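Local coordinates for protein neurotoxin (Clostridium botulinum, PDB 2QN0) that probably cleaves SNARE proteins as a zinc-dependent protease, being the light chain of botulinum neurotoxin serotype C1, at residues S78-S81 / D82-T85; E290-A293 / L294-R298; F347-L350 / Y351-T355; T359-N362 / Y363-Y367. All coordinates share one frame; numbering follows the deposited sequence.

Overall arrangement
All four contacts are local, each made along a helix of the zinc protease by residues three to five apart. Interaction 1 lies on the surface, where the start of helix 80-97 is tied up by a threonine cap, waters and charged groups. Interactions 2 and 3 lie across the chain's centre from it and touch each other: helices 283-304 and 344-357 pack through Glu290, Leu294, Tyr297, Phe347 and Tyr351, so the interface is largely aromatic and aliphatic, with most of the charged side chains on the outer sides. Interaction 4, on the short helix 360-366 that follows helix 344-357, comes nearest the metal; like interaction 1 it begins with a threonine N-cap, but here the threonine is buried.

Interaction 1 (S78-S81 / D82-T85); sequences STDS and DKDT
Thr79 and Asp82 meet where helix 80-97 begins. The hydroxyl OG1 of Thr79 accepts the backbone N-H of Asp82, with OG1 3.2 Å from Asp82 N. With chi1 at 64°, OG1 is held between the threonine's own N and carbonyl carbon, and from there it faces the first-turn amide of Asp82. The carbonyl O of Thr79 takes the next N-H along, that of Lys83, at an O-to-N distance of 3.1 Å, and CG of Lys83 rests 3.3 Å from the same Thr79 O. This is an N-cap: a threonine just before the helix supplies the acceptor that the first turn lacks, and the ordinary i to i+4 bonds, Asp84 N to Asp80 O and Thr85 N to Ser81 O, follow at once. Asp80, Asp82 and Asp84 probably also sit well with the partial positive charge of this helix end. One shell further out, waters join the polar ends. The extended chain of Lys83 brings NZ within 2.9 Å of a water that in turn donates to Asp80 OD1, while NZ also makes a salt bridge to Asp48. Asp82 OD1 receives a hydrogen bond from a second water, 2.7 Å away, which is also bonded to Ser81 OG; the other oxygen, Asp82 OD2, accepts from Leu77 N and steadies the carboxylate from the preceding loop. A third water donates to both Ser81 O and Asp84 OD2. That carboxylate is held twice more, OD2 by Lys88 and OD1 by the backbone N of Tyr10.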
loop_
_atom_site.group_PDB
_atom_site.type_symbol
_atom_site.label_atom_id
_atom_site.label_comp_id
_atom_site.label_asym_id
_atom_site.label_seq_id
_atom_site.Cartn_x
_atom_site.Cartn_y
_atom_site.Cartn_z
ATOM N N SER A 78 -15.210 8.914 -11.901
ATOM C CA SER A 78 -16.040 8.385 -12.977
ATOM C C SER A 78 -15.617 8.882 -14.355
ATOM O O SER A 78 -15.714 8.149 -15.336
ATOM C CB SER A 78 -17.514 8.739 -12.737
ATOM O OG SER A 78 -17.701 10.143 -12.675
ATOM N N THR A 79 -15.146 10.122 -14.427
ATOM C CA THR A 79 -14.734 10.704 -15.702
ATOM C C THR A 79 -13.237 10.584 -15.954
ATOM O O THR A 79 -12.452 10.414 -15.021
ATOM C CB THR A 79 -15.103 12.195 -15.772
ATOM O OG1 THR A 79 -14.366 12.915 -14.777
ATOM C CG2 THR A 79 -16.595 12.388 -15.530
ATOM N N ASP A 80 -12.845 10.680 -17.223
ATOM C CA ASP A 80 -11.438 10.599 -17.592
ATOM C C ASP A 80 -10.683 11.767 -16.972
ATOM O O ASP A 80 -9.506 11.648 -16.626
ATOM C CB ASP A 80 -11.281 10.627 -19.115
ATOM C CG ASP A 80 -11.556 9.280 -19.756
ATOM O OD1 ASP A 80 -12.091 8.385 -19.068
ATOM O OD2 ASP A 80 -11.240 9.117 -20.952
ATOM N N SER A 81 -11.367 12.898 -16.834
ATOM C CA SER A 81 -10.760 14.081 -16.240
ATOM C C SER A 81 -10.384 13.786 -14.785
ATOM O O SER A 81 -9.323 14.190 -14.312
ATOM C CB SER A 81 -11.738 15.255 -16.292
ATOM O OG SER A 81 -11.144 16.424 -15.757
ATOM N N ASP A 82 -11.270 13.085 -14.084
ATOM C CA ASP A 82 -11.041 12.713 -12.691
ATOM C C ASP A 82 -9.856 11.761 -12.598
ATOM O O ASP A 82 -9.001 11.897 -11.724
ATOM C CB ASP A 82 -12.281 12.022 -12.121
ATOM C CG ASP A 82 -13.207 12.980 -11.401
ATOM O OD1 ASP A 82 -13.441 14.092 -11.921
ATOM O OD2 ASP A 82 -13.705 12.615 -10.313
ATOM N N LYS A 83 -9.815 10.799 -13.512
ATOM C CA LYS A 83 -8.746 9.809 -13.535
ATOM C C LYS A 83 -7.391 10.443 -13.807
ATOM O O LYS A 83 -6.381 10.041 -13.228
ATOM C CB LYS A 83 -9.056 8.734 -14.580
ATOM C CG LYS A 83 -10.330 7.966 -14.274
ATOM C CD LYS A 83 -10.597 6.861 -15.278
ATOM C CE LYS A 83 -11.821 6.052 -14.866
ATOM N NZ LYS A 83 -12.073 4.903 -15.776
ATOM N N ASP A 84 -7.370 11.444 -14.683
ATOM C CA ASP A 84 -6.128 12.128 -15.011
ATOM C C ASP A 84 -5.586 12.824 -13.763
ATOM O O ASP A 84 -4.394 12.753 -13.460
ATOM C CB ASP A 84 -6.369 13.164 -16.115
ATOM C CG ASP A 84 -5.090 13.825 -16.579
ATOM O OD1 ASP A 84 -4.260 13.140 -17.217
ATOM O OD2 ASP A 84 -4.907 15.028 -16.300
ATOM N N THR A 85 -6.469 13.502 -13.042
ATOM C CA THR A 85 -6.072 14.205 -11.833
ATOM C C THR A 85 -5.571 13.219 -10.778
ATOM O O THR A 85 -4.535 13.444 -10.154
ATOM C CB THR A 85 -7.247 15.025 -11.274
ATOM O OG1 THR A 85 -7.552 16.084 -12.192
ATOM C CG2 THR A 85 -6.899 15.622 -9.920
HETATM O O HOH W 1 -11.546 5.513 -18.548
HETATM O O HOH W 2 -12.074 16.142 -12.985
HETATM O O HOH W 3 -7.579 16.406 -15.503
#

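Interaction 2 (E290-A293 / L294-R298); sequences EEKA and LDYYR
Ala293 and Tyr297 form the tight side of this turn of helix 283-304. Tyr297 N donates to Ala293 O across 2.9 Å, and the tyrosine ring comes close to the same carbonyl at a slant, its CD1 3.3 Å from Ala293 O. Leu294, also buried, begins with its CB 3.5 Å from Glu291 O and runs alongside the Glu291 side chain, pointing the same way. Glu291 bends at chi2 (-65°), which leaves OE1 4.0 Å from Leu294 CD2; that oxygen also has a salt bridge to Arg344. The other side of the turn is looser and partly open to solvent. There Lys292 and Tyr296 lie side by side, one helical turn apart and pointing the same way, the aliphatic part of the lysine running along the ring: CG is 3.7 Å from Tyr296 CE2. The bend at the last lysine torsion (chi4 63°) leaves NZ 3.7 Å from Tyr296 OH, and a water accepting from NZ at 2.8 Å joins it to the phenol oxygen, to which the water's bond is longer. Inward, Leu294 packs on Arg344 and Phe347 of helix 344-357. Tyr297 sets its ring edge-to-face with Phe347 and with Tyr330, at the end of helix 319-330, and its hydroxyl bonds to the carbonyl of Tyr239, just beyond helix 223-238.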
loop_
_atom_site.group_PDB
_atom_site.type_symbol
_atom_site.label_atom_id
_atom_site.label_comp_id
_atom_site.label_asym_id
_atom_site.label_seq_id
_atom_site.Cartn_x
_atom_site.Cartn_y
_atom_site.Cartn_z
ATOM N N GLU A 290 7.492 -13.785 14.322
ATOM C CA GLU A 290 8.791 -13.635 13.686
ATOM C C GLU A 290 9.400 -15.012 13.432
ATOM O O GLU A 290 9.965 -15.260 12.369
ATOM C CB GLU A 290 9.736 -12.809 14.554
ATOM C CG GLU A 290 11.051 -12.507 13.859
ATOM C CD GLU A 290 11.926 -11.546 14.629
ATOM O OE1 GLU A 290 11.421 -10.890 15.565
ATOM O OE2 GLU A 290 13.123 -11.435 14.286
ATOM N N GLU A 291 9.281 -15.907 14.411
ATOM C CA GLU A 291 9.815 -17.262 14.274
ATOM C C GLU A 291 9.033 -18.026 13.205
ATOM O O GLU A 291 9.594 -18.842 12.473
ATOM C CB GLU A 291 9.729 -18.010 15.611
ATOM C CG GLU A 291 10.637 -17.468 16.711
ATOM C CD GLU A 291 12.115 -17.623 16.392
ATOM O OE1 GLU A 291 12.462 -18.502 15.577
ATOM O OE2 GLU A 291 12.935 -16.878 16.971
ATOM N N LYS A 292 7.733 -17.759 13.123
ATOM C CA LYS A 292 6.885 -18.408 12.136
ATOM C C LYS A 292 7.367 -17.982 10.744
ATOM O O LYS A 292 7.461 -18.798 9.826
ATOM C CB LYS A 292 5.428 -17.991 12.347
ATOM C CG LYS A 292 4.417 -18.769 11.529
ATOM C CD LYS A 292 3.002 -18.289 11.834
ATOM C CE LYS A 292 1.954 -19.083 11.070
ATOM N NZ LYS A 292 1.951 -20.521 11.448
ATOM N N ALA A 293 7.685 -16.699 10.601
ATOM C CA ALA A 293 8.176 -16.171 9.330
ATOM C C ALA A 293 9.509 -16.830 8.985
ATOM O O ALA A 293 9.747 -17.204 7.837
ATOM C CB ALA A 293 8.343 -14.652 9.416
ATOM N N LEU A 294 10.379 -16.975 9.978
ATOM C CA LEU A 294 11.673 -17.607 9.738
ATOM C C LEU A 294 11.484 -19.033 9.223
ATOM O O LEU A 294 12.197 -19.465 8.313
ATOM C CB LEU A 294 12.516 -17.612 11.020
ATOM C CG LEU A 294 13.894 -18.281 10.938
ATOM C CD1 LEU A 294 14.724 -17.666 9.814
ATOM C CD2 LEU A 294 14.605 -18.120 12.269
ATOM N N ASP A 295 10.528 -19.765 9.787
ATOM C CA ASP A 295 10.282 -21.135 9.335
ATOM C C ASP A 295 9.782 -21.147 7.899
ATOM O O ASP A 295 10.134 -22.037 7.123
ATOM C CB ASP A 295 9.266 -21.852 10.230
ATOM C CG ASP A 295 9.858 -22.268 11.564
ATOM O OD1 ASP A 295 11.046 -22.654 11.594
ATOM O OD2 ASP A 295 9.128 -22.226 12.579
ATOM N N TYR A 296 8.954 -20.170 7.542
ATOM C CA TYR A 296 8.457 -20.097 6.173
ATOM C C TYR A 296 9.621 -19.774 5.240
ATOM O O TYR A 296 9.663 -20.246 4.104
ATOM C CB TYR A 296 7.361 -19.031 6.043
ATOM C CG TYR A 296 5.998 -19.484 6.522
ATOM C CD1 TYR A 296 5.390 -20.620 5.988
ATOM C CD2 TYR A 296 5.299 -18.756 7.485
ATOM C CE1 TYR A 296 4.115 -21.020 6.401
ATOM C CE2 TYR A 296 4.027 -19.144 7.904
ATOM C CZ TYR A 296 3.441 -20.274 7.359
ATOM O OH TYR A 296 2.183 -20.653 7.768
ATOM N N TYR A 297 10.566 -18.970 5.720
ATOM C CA TYR A 297 11.731 -18.612 4.916
ATOM C C TYR A 297 12.619 -19.835 4.709
ATOM O O TYR A 297 13.195 -20.018 3.638
ATOM C CB TYR A 297 12.534 -17.489 5.588
ATOM C CG TYR A 297 12.071 -16.088 5.225
ATOM C CD1 TYR A 297 10.720 -15.814 4.988
ATOM C CD2 TYR A 297 12.985 -15.037 5.126
ATOM C CE1 TYR A 297 10.292 -14.520 4.655
ATOM C CE2 TYR A 297 12.566 -13.740 4.801
ATOM C CZ TYR A 297 11.221 -13.493 4.567
ATOM O OH TYR A 297 10.809 -12.218 4.250
ATOM N N ARG A 298 12.735 -20.675 5.734
ATOM C CA ARG A 298 13.548 -21.879 5.618
ATOM C C ARG A 298 12.934 -22.794 4.569
ATOM O O ARG A 298 13.649 -23.433 3.796
ATOM C CB ARG A 298 13.632 -22.609 6.964
ATOM C CG ARG A 298 14.481 -21.889 7.997
ATOM C CD ARG A 298 14.482 -22.634 9.329
ATOM N NE ARG A 298 15.226 -21.912 10.359
ATOM C CZ ARG A 298 16.545 -21.739 10.352
ATOM N NH1 ARG A 298 17.282 -22.237 9.367
ATOM N NH2 ARG A 298 17.128 -21.061 11.332
HETATM O O HOH W 4 3.094 -22.695 10.156
#

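Interaction 3 (F347-L350 / Y351-T355); sequences FVEL and YNELT
Phe347 and Tyr351 stand side by side on helix 344-357, an i to i+4 aromatic pair along an alpha helix that widens into a pi-type turn at 353-355. The side chains point the same way, with ring planes 31° apart, and they approach through Phe347 CZ and Tyr351 CD1, 3.9 Å from each other. CB of Tyr351 sits over one face of the phenylalanine, toward its rim. Leu350 and Leu354 cross at a slant, CG of the former 3.9 Å from CD1 of the latter. On a more polar side Glu349 and Glu353 also run together, their carboxylates turned 64° apart and the two OE2 atoms 4.4 Å from each other. Salt bridges from Glu353 to Arg109 and Arg331 probably offset that repulsion. A water donates to both Glu349 O and Asn352 OD1, linking the backbone carbonyl to the side-chain amide oxygen. Phe347 and Tyr351 both press against Glu290 of helix 283-304. Further on, Thr355 lays CG2 over a face of the Tyr351 ring, 3.9 Å above its plane. Tyr351 O is gripped from opposite faces of its plane, by Thr355 N and by Thr355 OG1, the latter at 2.8 Å.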
loop_
_atom_site.group_PDB
_atom_site.type_symbol
_atom_site.label_atom_id
_atom_site.label_comp_id
_atom_site.label_asym_id
_atom_site.label_seq_id
_atom_site.Cartn_x
_atom_site.Cartn_y
_atom_site.Cartn_z
ATOM N N PHE A 347 18.311 -12.563 8.721
ATOM C CA PHE A 347 16.855 -12.604 8.791
ATOM C C PHE A 347 16.326 -11.633 9.840
ATOM O O PHE A 347 15.405 -10.857 9.580
ATOM C CB PHE A 347 16.358 -14.004 9.144
ATOM C CG PHE A 347 14.883 -14.059 9.407
ATOM C CD1 PHE A 347 13.975 -14.110 8.354
ATOM C CD2 PHE A 347 14.395 -14.000 10.708
ATOM C CE1 PHE A 347 12.605 -14.100 8.591
ATOM C CE2 PHE A 347 13.028 -13.987 10.958
ATOM C CZ PHE A 347 12.129 -14.037 9.899
ATOM N N VAL A 348 16.898 -11.693 11.037
ATOM C CA VAL A 348 16.466 -10.820 12.117
ATOM C C VAL A 348 16.556 -9.352 11.720
ATOM O O VAL A 348 15.658 -8.563 12.021
ATOM C CB VAL A 348 17.312 -11.058 13.391
ATOM C CG1 VAL A 348 17.035 -9.972 14.420
ATOM C CG2 VAL A 348 16.976 -12.421 13.971
ATOM N N GLU A 349 17.639 -8.991 11.041
ATOM C CA GLU A 349 17.843 -7.618 10.604
ATOM C C GLU A 349 16.771 -7.213 9.594
ATOM O O GLU A 349 16.200 -6.126 9.683
ATOM C CB GLU A 349 19.235 -7.466 9.983
ATOM C CG GLU A 349 19.503 -6.098 9.376
ATOM C CD GLU A 349 20.890 -5.991 8.770
ATOM O OE1 GLU A 349 21.265 -6.883 7.980
ATOM O OE2 GLU A 349 21.601 -5.011 9.078
ATOM N N LEU A 350 16.499 -8.095 8.638
ATOM C CA LEU A 350 15.486 -7.831 7.621
ATOM C C LEU A 350 14.103 -7.706 8.254
ATOM O O LEU A 350 13.361 -6.756 7.979
ATOM C CB LEU A 350 15.472 -8.958 6.585
ATOM C CG LEU A 350 14.369 -8.892 5.522
ATOM C CD1 LEU A 350 14.503 -7.593 4.728
ATOM C CD2 LEU A 350 14.478 -10.098 4.595
ATOM N N TYR A 351 13.756 -8.666 9.107
ATOM C CA TYR A 351 12.454 -8.643 9.754
ATOM C C TYR A 351 12.264 -7.352 10.542
ATOM O O TYR A 351 11.182 -6.767 10.527
ATOM C CB TYR A 351 12.293 -9.843 10.693
ATOM C CG TYR A 351 10.867 -10.069 11.141
ATOM C CD1 TYR A 351 9.974 -10.795 10.353
ATOM C CD2 TYR A 351 10.401 -9.540 12.346
ATOM C CE1 TYR A 351 8.653 -10.994 10.754
ATOM C CE2 TYR A 351 9.083 -9.731 12.755
ATOM C CZ TYR A 351 8.216 -10.456 11.958
ATOM O OH TYR A 351 6.912 -10.645 12.357
ATOM N N ASN A 352 13.313 -6.907 11.230
ATOM C CA ASN A 352 13.228 -5.681 12.015
ATOM C C ASN A 352 12.997 -4.477 11.109
ATOM O O ASN A 352 12.202 -3.597 11.428
ATOM C CB ASN A 352 14.501 -5.470 12.833
ATOM C CG ASN A 352 14.423 -4.233 13.703
ATOM O OD1 ASN A 352 15.071 -3.224 13.430
ATOM N ND2 ASN A 352 13.608 -4.299 14.749
ATOM N N GLU A 353 13.698 -4.440 9.980
ATOM C CA GLU A 353 13.532 -3.346 9.028
ATOM C C GLU A 353 12.086 -3.258 8.556
ATOM O O GLU A 353 11.464 -2.196 8.594
ATOM C CB GLU A 353 14.418 -3.564 7.801
ATOM C CG GLU A 353 15.863 -3.150 7.962
ATOM C CD GLU A 353 16.695 -3.527 6.754
ATOM O OE1 GLU A 353 16.163 -3.451 5.624
ATOM O OE2 GLU A 353 17.876 -3.891 6.933
ATOM N N LEU A 354 11.562 -4.392 8.105
ATOM C CA LEU A 354 10.204 -4.471 7.575
ATOM C C LEU A 354 9.078 -4.165 8.553
ATOM O O LEU A 354 8.014 -3.703 8.141
ATOM C CB LEU A 354 9.967 -5.863 6.980
ATOM C CG LEU A 354 10.904 -6.268 5.842
ATOM C CD1 LEU A 354 10.623 -7.703 5.439
ATOM C CD2 LEU A 354 10.704 -5.322 4.655
ATOM N N THR A 355 9.307 -4.409 9.841
ATOM C CA THR A 355 8.269 -4.195 10.844
ATOM C C THR A 355 8.465 -3.032 11.806
ATOM O O THR A 355 7.501 -2.584 12.431
ATOM C CB THR A 355 8.069 -5.465 11.700
ATOM O OG1 THR A 355 9.310 -5.812 12.330
ATOM C CG2 THR A 355 7.599 -6.624 10.836
HETATM O O HOH W 5 17.124 -3.843 11.193
#

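Interaction 4 (T359-N362 / Y363-Y367); sequences TEFN and YAKIY
The ring of Tyr363 carries the carbonyl O of Thr359 over its centre, 3.0 Å above the plane. Both residues belong to the start of helix 360-366, a short helix N-capped by Thr359, whose OG1 accepts from Asn362 N at 3.2 Å. The carbonyl oxygen of Thr359 also accepts the hydrogen bond of Tyr363 N, so the ring is folded back onto the carbonyl that its own amide binds; chi1 of -57° swings CG to the backbone N side and makes this possible. The ring of Tyr367, in turn, has Tyr363 O at its edge, in plane. Tyr363 packs against Leu225 and Met228 of helix 223-238 and Ile102 and Leu106 of helix 101-112, with its hydroxyl bonded to Asn232. Glu360 reaches the active site: its OE1 bonds ND1 of His229, a zinc ligand on the HExxH helix, and its OE2 pairs with Arg372. It is thus a second-shell residue that probably orients the histidine. On a more open side Lys365 crosses Asn362 at about a right angle, its CE 3.5 Å from Asn362 OD1, and its bend at chi3 also carries NZ to within 4.2 Å of Phe361 CE2. The side-chain nitrogen ND2 of Asn362 bonds to Ile357 O, while the methyl CD1 of Ile366 lies 3.6 Å from Asn362 ND2.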
loop_
_atom_site.group_PDB
_atom_site.type_symbol
_atom_site.label_atom_id
_atom_site.label_comp_id
_atom_site.label_asym_id
_atom_site.label_seq_id
_atom_site.Cartn_x
_atom_site.Cartn_y
_atom_site.Cartn_z
ATOM N N THR A 359 7.954 2.223 8.892
ATOM C CA THR A 359 6.678 2.434 9.572
ATOM C C THR A 359 6.210 3.880 9.423
ATOM O O THR A 359 7.021 4.791 9.273
ATOM C CB THR A 359 6.789 2.150 11.088
ATOM O OG1 THR A 359 7.648 3.129 11.689
ATOM C CG2 THR A 359 7.366 0.756 11.335
ATOM N N GLU A 360 4.897 4.079 9.477
ATOM C CA GLU A 360 4.313 5.417 9.362
ATOM C C GLU A 360 4.907 6.359 10.413
ATOM O O GLU A 360 5.275 7.502 10.119
ATOM C CB GLU A 360 2.800 5.338 9.562
ATOM C CG GLU A 360 2.076 6.667 9.379
ATOM C CD GLU A 360 0.617 6.588 9.783
ATOM O OE1 GLU A 360 -0.023 5.552 9.494
ATOM O OE2 GLU A 360 0.105 7.563 10.378
ATOM N N PHE A 361 4.982 5.865 11.644
ATOM C CA PHE A 361 5.518 6.618 12.772
ATOM C C PHE A 361 6.929 7.132 12.486
ATOM O O PHE A 361 7.258 8.281 12.787
ATOM C CB PHE A 361 5.543 5.721 14.014
ATOM C CG PHE A 361 5.876 6.451 15.283
ATOM C CD1 PHE A 361 4.888 7.133 15.988
ATOM C CD2 PHE A 361 7.178 6.467 15.768
ATOM C CE1 PHE A 361 5.194 7.822 17.160
ATOM C CE2 PHE A 361 7.494 7.153 16.938
ATOM C CZ PHE A 361 6.499 7.831 17.634
ATOM N N ASN A 362 7.766 6.275 11.912
ATOM C CA ASN A 362 9.137 6.651 11.598
ATOM C C ASN A 362 9.158 7.642 10.435
ATOM O O ASN A 362 9.937 8.594 10.440
ATOM C CB ASN A 362 9.955 5.397 11.263
ATOM C CG ASN A 362 11.451 5.651 11.265
ATOM O OD1 ASN A 362 11.943 6.529 11.978
ATOM N ND2 ASN A 362 12.189 4.866 10.479
ATOM N N TYR A 363 8.294 7.435 9.445
ATOM C CA TYR A 363 8.260 8.352 8.305
ATOM C C TYR A 363 7.908 9.773 8.750
ATOM O O TYR A 363 8.481 10.741 8.251
ATOM C CB TYR A 363 7.241 7.900 7.250
ATOM C CG TYR A 363 7.455 6.499 6.714
ATOM C CD1 TYR A 363 8.736 5.956 6.600
ATOM C CD2 TYR A 363 6.373 5.727 6.294
ATOM C CE1 TYR A 363 8.930 4.671 6.083
ATOM C CE2 TYR A 363 6.557 4.452 5.773
ATOM C CZ TYR A 363 7.837 3.929 5.673
ATOM O OH TYR A 363 8.014 2.662 5.160
ATOM N N ALA A 364 6.970 9.901 9.685
ATOM C CA ALA A 364 6.564 11.225 10.160
ATOM C C ALA A 364 7.765 12.007 10.677
ATOM O O ALA A 364 7.879 13.210 10.441
ATOM C CB ALA A 364 5.506 11.098 11.259
ATOM N N LYS A 365 8.659 11.322 11.382
ATOM C CA LYS A 365 9.854 11.966 11.911
ATOM C C LYS A 365 10.839 12.293 10.793
ATOM O O LYS A 365 11.371 13.402 10.722
ATOM C CB LYS A 365 10.543 11.056 12.933
ATOM C CG LYS A 365 9.730 10.813 14.197
ATOM C CD LYS A 365 10.480 9.931 15.189
ATOM C CE LYS A 365 10.713 8.532 14.637
ATOM N NZ LYS A 365 11.424 7.658 15.616
ATOM N N ILE A 366 11.075 11.328 9.913
ATOM C CA ILE A 366 12.021 11.517 8.818
ATOM C C ILE A 366 11.624 12.603 7.818
ATOM O O ILE A 366 12.472 13.385 7.382
ATOM C CB ILE A 366 12.262 10.181 8.086
ATOM C CG1 ILE A 366 12.935 9.197 9.050
ATOM C CG2 ILE A 366 13.133 10.401 6.846
ATOM C CD1 ILE A 366 13.075 7.794 8.504
ATOM N N TYR A 367 10.345 12.663 7.459
ATOM C CA TYR A 367 9.876 13.675 6.510
ATOM C C TYR A 367 9.528 14.986 7.209
ATOM O O TYR A 367 9.098 15.945 6.572
ATOM C CB TYR A 367 8.663 13.154 5.737
ATOM C CG TYR A 367 9.022 12.087 4.722
ATOM C CD1 TYR A 367 9.118 12.391 3.363
ATOM C CD2 TYR A 367 9.309 10.784 5.128
ATOM C CE1 TYR A 367 9.496 11.418 2.429
ATOM C CE2 TYR A 367 9.689 9.808 4.207
ATOM C CZ TYR A 367 9.782 10.131 2.863
ATOM O OH TYR A 367 10.178 9.169 1.960
#